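Long-range contacts in glycosyl hydrolases family 31 family protein (Aspergillus niger, PDB 6DRU), which releases alpha-xylose from the non-reducing terminal glucose of xyloglucan oligosaccharides, as an alpha-xylosidase of glycoside hydrolase family 31: residues Thr112-Pro123 / Ser136-Thr144; Lys162-Val170 / Glu196-Leu204. One frame throughout, in Å; residues are numbered along the deposited sequence.

Overall arrangement
Following the chain from its N terminus, contact 1 comes first: 112-123 leaves strand 108-113, and after strand 124-127 and a turn the chain returns as 136-144, closing a short loop. It joins the edge of the four-stranded sheet (strand 108-113) to strand 135-142 of the five-stranded antiparallel sheet. Contact 2 closes a longer loop, with strands 176-183 and 187-191 of the eight-stranded sheet between 162-170 and 196-204, and adds edge strand 166-168 to that same five-stranded sheet, in which strand 205-213 separates 135-142 from 197-201. The two loops follow in series, neither nested nor crossed. The contacts also touch through a probable hydrogen bond from Lys163 NZ to Thr144 O, and both reach the second subunit.

Contact 1 of 2, residues Thr112-Pro123 / Ser136-Thr144; sequences TNEYAPLKSLNP and SAEFSFSAT. With MAN (alpha-D-mannopyranose), chain I; MAN (alpha-D-mannopyranose), chain B.
Asn113 and Ser142 meet through their side chains where strand 108-113 runs up against strand 135-142. The CB of Asn113 points away from 136-144, but with chi1 at 52° CG lies between the backbone N and the carbonyl carbon, and the amide turns back across the contact. CG comes to 3.6 Å from Ser142 OG. At the tip the amide divides its work: OD1 accepts from Ser142 OG, which stands above the carbonyl plane of the amide, while ND2 turns to the glycan and donates to O3 of the chain B mannose at 3.1 Å. A second mannose, of chain I, has its O4 held by Ala116 N at 3.2 Å.

Next to this side-chain pair the backbones bridge once, at Glu114 and Phe141, flanked by Ser142 N to Asn113 O (2.9 Å) and Tyr115 N to Ser140 O (3.1 Å). Thr112 OG1 adds a bond to Ser142 O. After the excursion of 116-122, Ser140 N donates to Pro123 O at 3.0 Å, and one water joins Asn122 O, Glu138 O and Ser140 OG, a hydroxyl also held by Arg207. An isolated bridge thus links two antiparallel sheets in the N-terminal beta-rich region of this GH31 enzyme, beside an attached glycan.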
loop_
_atom_site.group_PDB
_atom_site.type_symbol
_atom_site.label_atom_id
_atom_site.label_comp_id
_atom_site.label_asym_id
_atom_site.label_seq_id
_atom_site.Cartn_x
_atom_site.Cartn_y
_atom_site.Cartn_z
ATOM N N THR A 112 16.736 -25.524 18.376
ATOM C CA THR A 112 16.015 -25.184 17.156
ATOM C C THR A 112 17.010 -24.601 16.166
ATOM O O THR A 112 18.068 -24.093 16.549
ATOM C CB THR A 112 14.881 -24.183 17.411
ATOM O OG1 THR A 112 14.235 -23.865 16.171
ATOM C CG2 THR A 112 15.425 -22.906 18.037
ATOM N N ASN A 113 16.659 -24.686 14.887
ATOM C CA ASN A 113 17.396 -24.021 13.825
ATOM C C ASN A 113 16.408 -23.306 12.915
ATOM O O ASN A 113 15.190 -23.417 13.076
ATOM C CB ASN A 113 18.273 -25.008 13.033
ATOM C CG ASN A 113 17.506 -26.221 12.539
ATOM O OD1 ASN A 113 16.283 -26.199 12.420
ATOM N ND2 ASN A 113 18.233 -27.293 12.246
ATOM N N GLU A 114 16.942 -22.551 11.957
ATOM C CA GLU A 114 16.086 -21.870 10.997
ATOM C C GLU A 114 15.447 -22.891 10.066
ATOM O O GLU A 114 16.140 -23.724 9.472
ATOM C CB GLU A 114 16.883 -20.839 10.200
ATOM C CG GLU A 114 17.650 -19.846 11.066
ATOM C CD GLU A 114 18.241 -18.697 10.268
ATOM O OE1 GLU A 114 18.887 -18.960 9.231
ATOM O OE2 GLU A 114 18.063 -17.530 10.685
ATOM N N TYR A 115 14.121 -22.836 9.957
ATOM C CA TYR A 115 13.378 -23.799 9.154
ATOM C C TYR A 115 13.735 -23.656 7.682
ATOM O O TYR A 115 13.145 -22.837 6.971
ATOM C CB TYR A 115 11.873 -23.618 9.358
ATOM C CG TYR A 115 11.029 -24.639 8.631
ATOM C CD1 TYR A 115 10.883 -25.927 9.127
ATOM C CD2 TYR A 115 10.377 -24.315 7.449
ATOM C CE1 TYR A 115 10.109 -26.865 8.466
ATOM C CE2 TYR A 115 9.603 -25.247 6.781
ATOM C CZ TYR A 115 9.472 -26.519 7.294
ATOM O OH TYR A 115 8.702 -27.446 6.631
ATOM N N ALA A 116 14.699 -24.445 7.216
ATOM C CA ALA A 116 15.147 -24.398 5.823
ATOM C C ALA A 116 15.449 -25.804 5.324
ATOM O O ALA A 116 16.609 -26.170 5.101
ATOM C CB ALA A 116 16.369 -23.489 5.678
ATOM N N PRO A 117 14.410 -26.631 5.125
ATOM C CA PRO A 117 14.602 -27.859 4.344
ATOM C C PRO A 117 14.857 -27.531 2.881
ATOM O O PRO A 117 14.847 -26.356 2.499
ATOM C CB PRO A 117 13.285 -28.620 4.543
ATOM C CG PRO A 117 12.299 -27.583 4.914
ATOM C CD PRO A 117 13.048 -26.542 5.680
ATOM N N LEU A 118 15.096 -28.557 2.059
ATOM C CA LEU A 118 15.492 -28.322 0.672
ATOM C C LEU A 118 14.471 -27.457 -0.055
ATOM O O LEU A 118 14.825 -26.452 -0.682
ATOM C CB LEU A 118 15.678 -29.654 -0.054
ATOM C CG LEU A 118 16.334 -29.553 -1.430
ATOM C CD1 LEU A 118 17.750 -29.025 -1.289
ATOM C CD2 LEU A 118 16.323 -30.897 -2.138
ATOM N N LYS A 119 13.198 -27.825 0.028
ATOM C CA LYS A 119 12.118 -27.080 -0.611
ATOM C C LYS A 119 11.316 -26.386 0.485
ATOM O O LYS A 119 10.514 -27.019 1.176
ATOM C CB LYS A 119 11.241 -28.003 -1.450
ATOM C CG LYS A 119 12.025 -28.906 -2.385
ATOM C CD LYS A 119 12.557 -28.130 -3.570
ATOM C CE LYS A 119 13.797 -28.784 -4.147
ATOM N NZ LYS A 119 14.253 -28.089 -5.382
ATOM N N SER A 120 11.533 -25.082 0.630
ATOM C CA SER A 120 10.844 -24.280 1.632
ATOM C C SER A 120 11.146 -22.814 1.366
ATOM O O SER A 120 12.130 -22.475 0.702
ATOM C CB SER A 120 11.274 -24.656 3.054
ATOM O OG SER A 120 12.625 -24.292 3.289
ATOM N N LEU A 121 10.293 -21.950 1.906
ATOM C CA LEU A 121 10.520 -20.522 1.782
ATOM C C LEU A 121 11.695 -20.101 2.659
ATOM O O LEU A 121 12.126 -20.826 3.562
ATOM C CB LEU A 121 9.263 -19.740 2.164
ATOM C CG LEU A 121 7.975 -20.165 1.454
ATOM C CD1 LEU A 121 6.743 -19.734 2.248
ATOM C CD2 LEU A 121 7.931 -19.617 0.035
ATOM N N ASN A 122 12.217 -18.915 2.376
ATOM C CA ASN A 122 13.386 -18.435 3.095
ATOM C C ASN A 122 13.039 -18.240 4.567
ATOM O O ASN A 122 12.037 -17.582 4.882
ATOM C CB ASN A 122 13.892 -17.129 2.489
ATOM C CG ASN A 122 15.319 -16.819 2.892
ATOM O OD1 ASN A 122 15.580 -16.409 4.022
ATOM N ND2 ASN A 122 16.253 -17.018 1.968
ATOM N N PRO A 123 13.824 -18.796 5.494
ATOM C CA PRO A 123 13.496 -18.651 6.923
ATOM C C PRO A 123 13.571 -17.219 7.431
ATOM O O PRO A 123 13.113 -16.959 8.551
ATOM C CB PRO A 123 14.535 -19.544 7.615
ATOM C CG PRO A 123 15.665 -19.636 6.644
ATOM C CD PRO A 123 15.040 -19.598 5.279
ATOM N N SER A 136 7.607 -5.929 6.095
ATOM C CA SER A 136 7.037 -6.992 6.904
ATOM C C SER A 136 8.009 -8.165 6.937
ATOM O O SER A 136 8.727 -8.427 5.967
ATOM C CB SER A 136 5.678 -7.434 6.357
ATOM O OG SER A 136 5.817 -8.505 5.440
ATOM N N ALA A 137 8.040 -8.866 8.067
ATOM C CA ALA A 137 9.018 -9.921 8.291
ATOM C C ALA A 137 8.320 -11.201 8.713
ATOM O O ALA A 137 7.352 -11.171 9.476
ATOM C CB ALA A 137 10.039 -9.514 9.358
ATOM N N GLU A 138 8.819 -12.326 8.204
ATOM C CA GLU A 138 8.339 -13.653 8.572
ATOM C C GLU A 138 9.554 -14.530 8.837
ATOM O O GLU A 138 10.270 -14.900 7.900
ATOM C CB GLU A 138 7.463 -14.246 7.467
ATOM C CG GLU A 138 6.139 -13.519 7.278
ATOM C CD GLU A 138 5.402 -13.953 6.025
ATOM O OE1 GLU A 138 5.320 -13.152 5.067
ATOM O OE2 GLU A 138 4.910 -15.097 5.995
ATOM N N PHE A 139 9.787 -14.861 10.102
ATOM C CA PHE A 139 10.924 -15.675 10.512
ATOM C C PHE A 139 10.433 -17.041 10.970
ATOM O O PHE A 139 9.533 -17.133 11.810
ATOM C CB PHE A 139 11.721 -14.985 11.622
ATOM C CG PHE A 139 12.761 -14.026 11.110
ATOM C CD1 PHE A 139 12.455 -13.113 10.113
ATOM C CD2 PHE A 139 14.047 -14.040 11.627
ATOM C CE1 PHE A 139 13.412 -12.233 9.639
ATOM C CE2 PHE A 139 15.007 -13.161 11.159
ATOM C CZ PHE A 139 14.689 -12.257 10.162
ATOM N N SER A 140 11.025 -18.095 10.413
ATOM C CA SER A 140 10.581 -19.463 10.634
ATOM C C SER A 140 11.676 -20.283 11.301
ATOM O O SER A 140 12.846 -20.216 10.911
ATOM C CB SER A 140 10.170 -20.118 9.314
ATOM O OG SER A 140 9.124 -19.390 8.694
ATOM N N PHE A 141 11.285 -21.068 12.303
ATOM C CA PHE A 141 12.193 -21.944 13.025
ATOM C C PHE A 141 11.610 -23.350 13.056
ATOM O O PHE A 141 10.389 -23.533 13.056
ATOM C CB PHE A 141 12.437 -21.446 14.458
ATOM C CG PHE A 141 12.822 -19.994 14.544
ATOM C CD1 PHE A 141 11.853 -19.010 14.670
ATOM C CD2 PHE A 141 14.154 -19.612 14.505
ATOM C CE1 PHE A 141 12.204 -17.674 14.750
ATOM C CE2 PHE A 141 14.511 -18.277 14.584
ATOM C CZ PHE A 141 13.536 -17.307 14.707
ATOM N N SER A 142 12.491 -24.345 13.083
ATOM C CA SER A 142 12.045 -25.731 13.066
ATOM C C SER A 142 11.404 -26.114 14.396
ATOM O O SER A 142 11.686 -25.525 15.444
ATOM C CB SER A 142 13.213 -26.669 12.765
ATOM O OG SER A 142 14.192 -26.609 13.789
ATOM N N ALA A 143 10.524 -27.112 14.338
ATOM C CA ALA A 143 9.865 -27.638 15.524
ATOM C C ALA A 143 9.611 -29.126 15.329
ATOM O O ALA A 143 9.550 -29.625 14.201
ATOM C CB ALA A 143 8.554 -26.900 15.817
ATOM N N THR A 144 9.460 -29.833 16.445
ATOM C CA THR A 144 9.174 -31.256 16.407
ATOM C C THR A 144 7.732 -31.514 16.834
ATOM O O THR A 144 7.152 -30.720 17.580
ATOM C CB THR A 144 10.122 -32.038 17.324
ATOM O OG1 THR A 144 10.149 -31.425 18.619
ATOM C CG2 THR A 144 11.527 -32.059 16.744
HETATM C C1 MAN I . 17.356 -30.062 9.099
HETATM C C2 MAN I . 17.822 -28.911 8.236
HETATM C C3 MAN I . 17.146 -27.635 8.693
HETATM C C4 MAN I . 15.651 -27.837 8.792
HETATM C C5 MAN I . 15.348 -29.091 9.582
HETATM C C6 MAN I . 13.851 -29.309 9.612
HETATM O O2 MAN I . 17.492 -29.169 6.891
HETATM O O3 MAN I . 17.415 -26.604 7.773
HETATM O O4 MAN I . 15.075 -26.730 9.442
HETATM O O5 MAN I . 15.963 -30.201 8.973
HETATM O O6 MAN I . 13.456 -29.969 8.430
HETATM C C1 MAN B . 17.474 -32.404 13.022
HETATM C C2 MAN B . 17.020 -31.329 12.054
HETATM C C3 MAN B . 18.156 -30.928 11.136
HETATM C C4 MAN B . 19.408 -30.660 11.938
HETATM C C5 MAN B . 19.682 -31.854 12.824
HETATM C C6 MAN B . 20.975 -31.655 13.587
HETATM O O2 MAN B . 16.561 -30.199 12.758
HETATM O O3 MAN B . 17.789 -29.767 10.433
HETATM O O4 MAN B . 20.490 -30.457 11.063
HETATM O O5 MAN B . 18.618 -31.994 13.732
HETATM O O6 MAN B . 21.358 -32.873 14.187
HETATM O O HOH W 1 10.173 -17.519 7.091
HETATM O O HOH W 2 14.244 -17.474 11.276
#

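Contact 2 of 2, residues Lys162-Val170 / Glu196-Leu204; sequences KKGSVIDMV and EGRMEFGTL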
loop_
_atom_site.group_PDB
_atom_site.type_symbol
_atom_site.label_atom_id
_atom_site.label_comp_id
_atom_site.label_asym_id
_atom_site.label_seq_id
_atom_site.Cartn_x
_atom_site.Cartn_y
_atom_site.Cartn_z
ATOM N N LYS A 162 0.562 -24.716 24.412
ATOM C CA LYS A 162 0.102 -23.919 23.285
ATOM C C LYS A 162 0.513 -24.501 21.936
ATOM O O LYS A 162 0.292 -23.855 20.907
ATOM C CB LYS A 162 0.616 -22.483 23.413
ATOM C CG LYS A 162 0.198 -21.787 24.703
ATOM C CD LYS A 162 -1.316 -21.628 24.789
ATOM C CE LYS A 162 -1.752 -21.144 26.167
ATOM N NZ LYS A 162 -1.682 -19.662 26.304
ATOM N N LYS A 163 1.100 -25.696 21.919
ATOM C CA LYS A 163 1.493 -26.319 20.663
ATOM C C LYS A 163 0.274 -26.552 19.778
ATOM O O LYS A 163 -0.796 -26.939 20.254
ATOM C CB LYS A 163 2.209 -27.643 20.934
ATOM C CG LYS A 163 2.628 -28.408 19.687
ATOM C CD LYS A 163 4.041 -28.043 19.272
ATOM C CE LYS A 163 4.453 -28.772 18.007
ATOM N NZ LYS A 163 5.743 -28.261 17.468
ATOM N N GLY A 164 0.442 -26.312 18.481
ATOM C CA GLY A 164 -0.648 -26.453 17.538
ATOM C C GLY A 164 -1.589 -25.274 17.469
ATOM O O GLY A 164 -2.629 -25.372 16.806
ATOM N N SER A 165 -1.266 -24.164 18.129
ATOM C CA SER A 165 -2.111 -22.981 18.151
ATOM C C SER A 165 -1.448 -21.839 17.392
ATOM O O SER A 165 -0.220 -21.729 17.344
ATOM C CB SER A 165 -2.402 -22.531 19.588
ATOM O OG SER A 165 -3.156 -23.501 20.289
ATOM N N VAL A 166 -2.282 -20.996 16.788
ATOM C CA VAL A 166 -1.853 -19.733 16.201
ATOM C C VAL A 166 -2.357 -18.610 17.092
ATOM O O VAL A 166 -3.552 -18.550 17.409
ATOM C CB VAL A 166 -2.365 -19.565 14.762
ATOM C CG1 VAL A 166 -2.008 -18.186 14.235
ATOM C CG2 VAL A 166 -1.780 -20.642 13.874
ATOM N N ILE A 167 -1.451 -17.732 17.508
ATOM C CA ILE A 167 -1.774 -16.639 18.418
ATOM C C ILE A 167 -1.539 -15.329 17.680
ATOM O O ILE A 167 -0.389 -14.962 17.401
ATOM C CB ILE A 167 -0.950 -16.704 19.709
ATOM C CG1 ILE A 167 -1.349 -17.932 20.526
ATOM C CG2 ILE A 167 -1.156 -15.446 20.532
ATOM C CD1 ILE A 167 -0.212 -18.539 21.302
ATOM N N ASP A 168 -2.622 -14.627 17.357
ATOM C CA ASP A 168 -2.507 -13.314 16.744
ATOM C C ASP A 168 -2.037 -12.296 17.775
ATOM O O ASP A 168 -2.489 -12.297 18.922
ATOM C CB ASP A 168 -3.848 -12.882 16.154
ATOM C CG ASP A 168 -4.464 -13.944 15.268
ATOM O OD1 ASP A 168 -3.765 -14.433 14.355
ATOM O OD2 ASP A 168 -5.643 -14.296 15.489
ATOM N N MET A 169 -1.121 -11.422 17.363
ATOM C CA MET A 169 -0.578 -10.404 18.261
ATOM C C MET A 169 -1.343 -9.091 18.095
ATOM O O MET A 169 -0.827 -8.078 17.623
ATOM C CB MET A 169 0.915 -10.224 18.017
ATOM C CG MET A 169 1.752 -11.376 18.537
ATOM S SD MET A 169 3.497 -10.951 18.640
ATOM C CE MET A 169 4.064 -11.491 17.033
ATOM N N VAL A 170 -2.609 -9.133 18.505
ATOM C CA VAL A 170 -3.475 -7.960 18.533
ATOM C C VAL A 170 -4.247 -7.995 19.845
ATOM O O VAL A 170 -4.896 -8.997 20.165
ATOM C CB VAL A 170 -4.425 -7.900 17.319
ATOM C CG1 VAL A 170 -5.086 -9.246 17.075
ATOM C CG2 VAL A 170 -5.472 -6.814 17.515
ATOM N N GLU A 196 2.548 -5.546 15.652
ATOM C CA GLU A 196 1.520 -6.571 15.598
ATOM C C GLU A 196 1.912 -7.645 14.591
ATOM O O GLU A 196 2.679 -7.408 13.654
ATOM C CB GLU A 196 0.168 -5.963 15.222
ATOM C CG GLU A 196 -0.425 -5.062 16.292
ATOM C CD GLU A 196 -1.879 -4.715 16.026
ATOM O OE1 GLU A 196 -2.341 -4.916 14.884
ATOM O OE2 GLU A 196 -2.561 -4.243 16.960
ATOM N N GLY A 197 1.381 -8.845 14.795
ATOM C CA GLY A 197 1.730 -9.943 13.920
ATOM C C GLY A 197 1.051 -11.255 14.243
ATOM O O GLY A 197 -0.174 -11.318 14.386
ATOM N N ARG A 198 1.845 -12.313 14.368
ATOM C CA ARG A 198 1.304 -13.662 14.386
ATOM C C ARG A 198 2.303 -14.594 15.051
ATOM O O ARG A 198 3.513 -14.471 14.841
ATOM C CB ARG A 198 1.002 -14.127 12.959
ATOM C CG ARG A 198 0.149 -15.367 12.834
ATOM C CD ARG A 198 0.318 -15.952 11.441
ATOM N NE ARG A 198 0.344 -14.909 10.419
ATOM C CZ ARG A 198 0.979 -15.016 9.257
ATOM N NH1 ARG A 198 1.652 -16.121 8.965
ATOM N NH2 ARG A 198 0.950 -14.015 8.388
ATOM N N MET A 199 1.786 -15.523 15.848
ATOM C CA MET A 199 2.574 -16.596 16.443
ATOM C C MET A 199 2.044 -17.919 15.913
ATOM O O MET A 199 0.885 -18.266 16.162
ATOM C CB MET A 199 2.498 -16.558 17.971
ATOM C CG MET A 199 3.527 -15.664 18.637
ATOM S SD MET A 199 3.400 -15.691 20.441
ATOM C CE MET A 199 2.236 -14.364 20.742
ATOM N N GLU A 200 2.881 -18.652 15.183
ATOM C CA GLU A 200 2.517 -19.958 14.638
ATOM C C GLU A 200 3.332 -21.030 15.348
ATOM O O GLU A 200 4.538 -21.159 15.111
ATOM C CB GLU A 200 2.758 -20.022 13.133
ATOM C CG GLU A 200 1.924 -19.074 12.308
ATOM C CD GLU A 200 2.177 -19.242 10.823
ATOM O OE1 GLU A 200 2.959 -20.145 10.453
ATOM O OE2 GLU A 200 1.603 -18.471 10.026
ATOM N N PHE A 201 2.674 -21.808 16.202
ATOM C CA PHE A 201 3.321 -22.940 16.862
ATOM C C PHE A 201 2.865 -24.238 16.197
ATOM O O PHE A 201 2.143 -25.057 16.765
ATOM C CB PHE A 201 3.023 -22.923 18.356
ATOM C CG PHE A 201 3.644 -21.765 19.075
ATOM C CD1 PHE A 201 5.008 -21.737 19.317
ATOM C CD2 PHE A 201 2.871 -20.699 19.501
ATOM C CE1 PHE A 201 5.589 -20.669 19.975
ATOM C CE2 PHE A 201 3.444 -19.628 20.161
ATOM C CZ PHE A 201 4.806 -19.614 20.399
ATOM N N GLY A 202 3.316 -24.407 14.953
ATOM C CA GLY A 202 2.913 -25.539 14.150
ATOM C C GLY A 202 3.636 -26.820 14.518
ATOM O O GLY A 202 4.552 -26.846 15.341
ATOM N N THR A 203 3.198 -27.908 13.879
ATOM C CA THR A 203 3.770 -29.219 14.165
ATOM C C THR A 203 5.260 -29.256 13.854
ATOM O O THR A 203 6.053 -29.783 14.643
ATOM C CB THR A 203 3.036 -30.296 13.368
ATOM O OG1 THR A 203 1.625 -30.187 13.597
ATOM C CG2 THR A 203 3.514 -31.684 13.783
ATOM N N LEU A 204 5.661 -28.702 12.712
ATOM C CA LEU A 204 7.043 -28.784 12.265
ATOM C C LEU A 204 7.725 -27.433 12.107
ATOM O O LEU A 204 8.905 -27.396 11.739
ATOM C CB LEU A 204 7.118 -29.550 10.938
ATOM C CG LEU A 204 6.611 -30.987 11.026
ATOM C CD1 LEU A 204 6.623 -31.649 9.660
ATOM C CD2 LEU A 204 7.458 -31.773 12.014
#
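Ile167 and Met199 face each other as the hydrogen-bonded pair of an antiparallel ladder between strands 166-168 and 197-201, each N donating to the other's O; Val166-Glu200 and Asp168-Arg198 are the non-hydrogen-bonded pairs beside it. Phe201 N to Ser165 O and Met169 N to Gly197 O carry the ladder outward, and Gly164 N, inside the type II turn 162-165, reaches Phe201 O.

Apolar contacts gather on the face of Ile167 and Met199. The Met199 chain bends at its last torsion, which sets CE against Ile167 CG2 (3.6 Å) and Met169 CG (3.7 Å). Ile167 CD1 touches the edge of the Phe201 ring, 4.0 Å from CE2. Pro177 and Pro179 of strand 176-183 pack against this face.

Among charged groups, Lys163 bends at chi2 (92°) and brings NZ to Gly202 O (2.8 Å), 21° from its carbonyl plane, and to Thr203 O (3.2 Å), well above that plane (54°). Val166 CG1 lies alongside Arg198 CG at 3.8 Å. Within 196-204, Arg198 NH1 forms a salt bridge with Glu200 OE2 (2.6 Å), met on its anti side and close to the guanidinium plane, while Asp168 pairs with Arg205 of the second subunit. The chemistry is two-faced: an apolar side, of Ile167, Met199 and Phe201, packs into the protein's own fold, and a side bearing charges meets the second subunit.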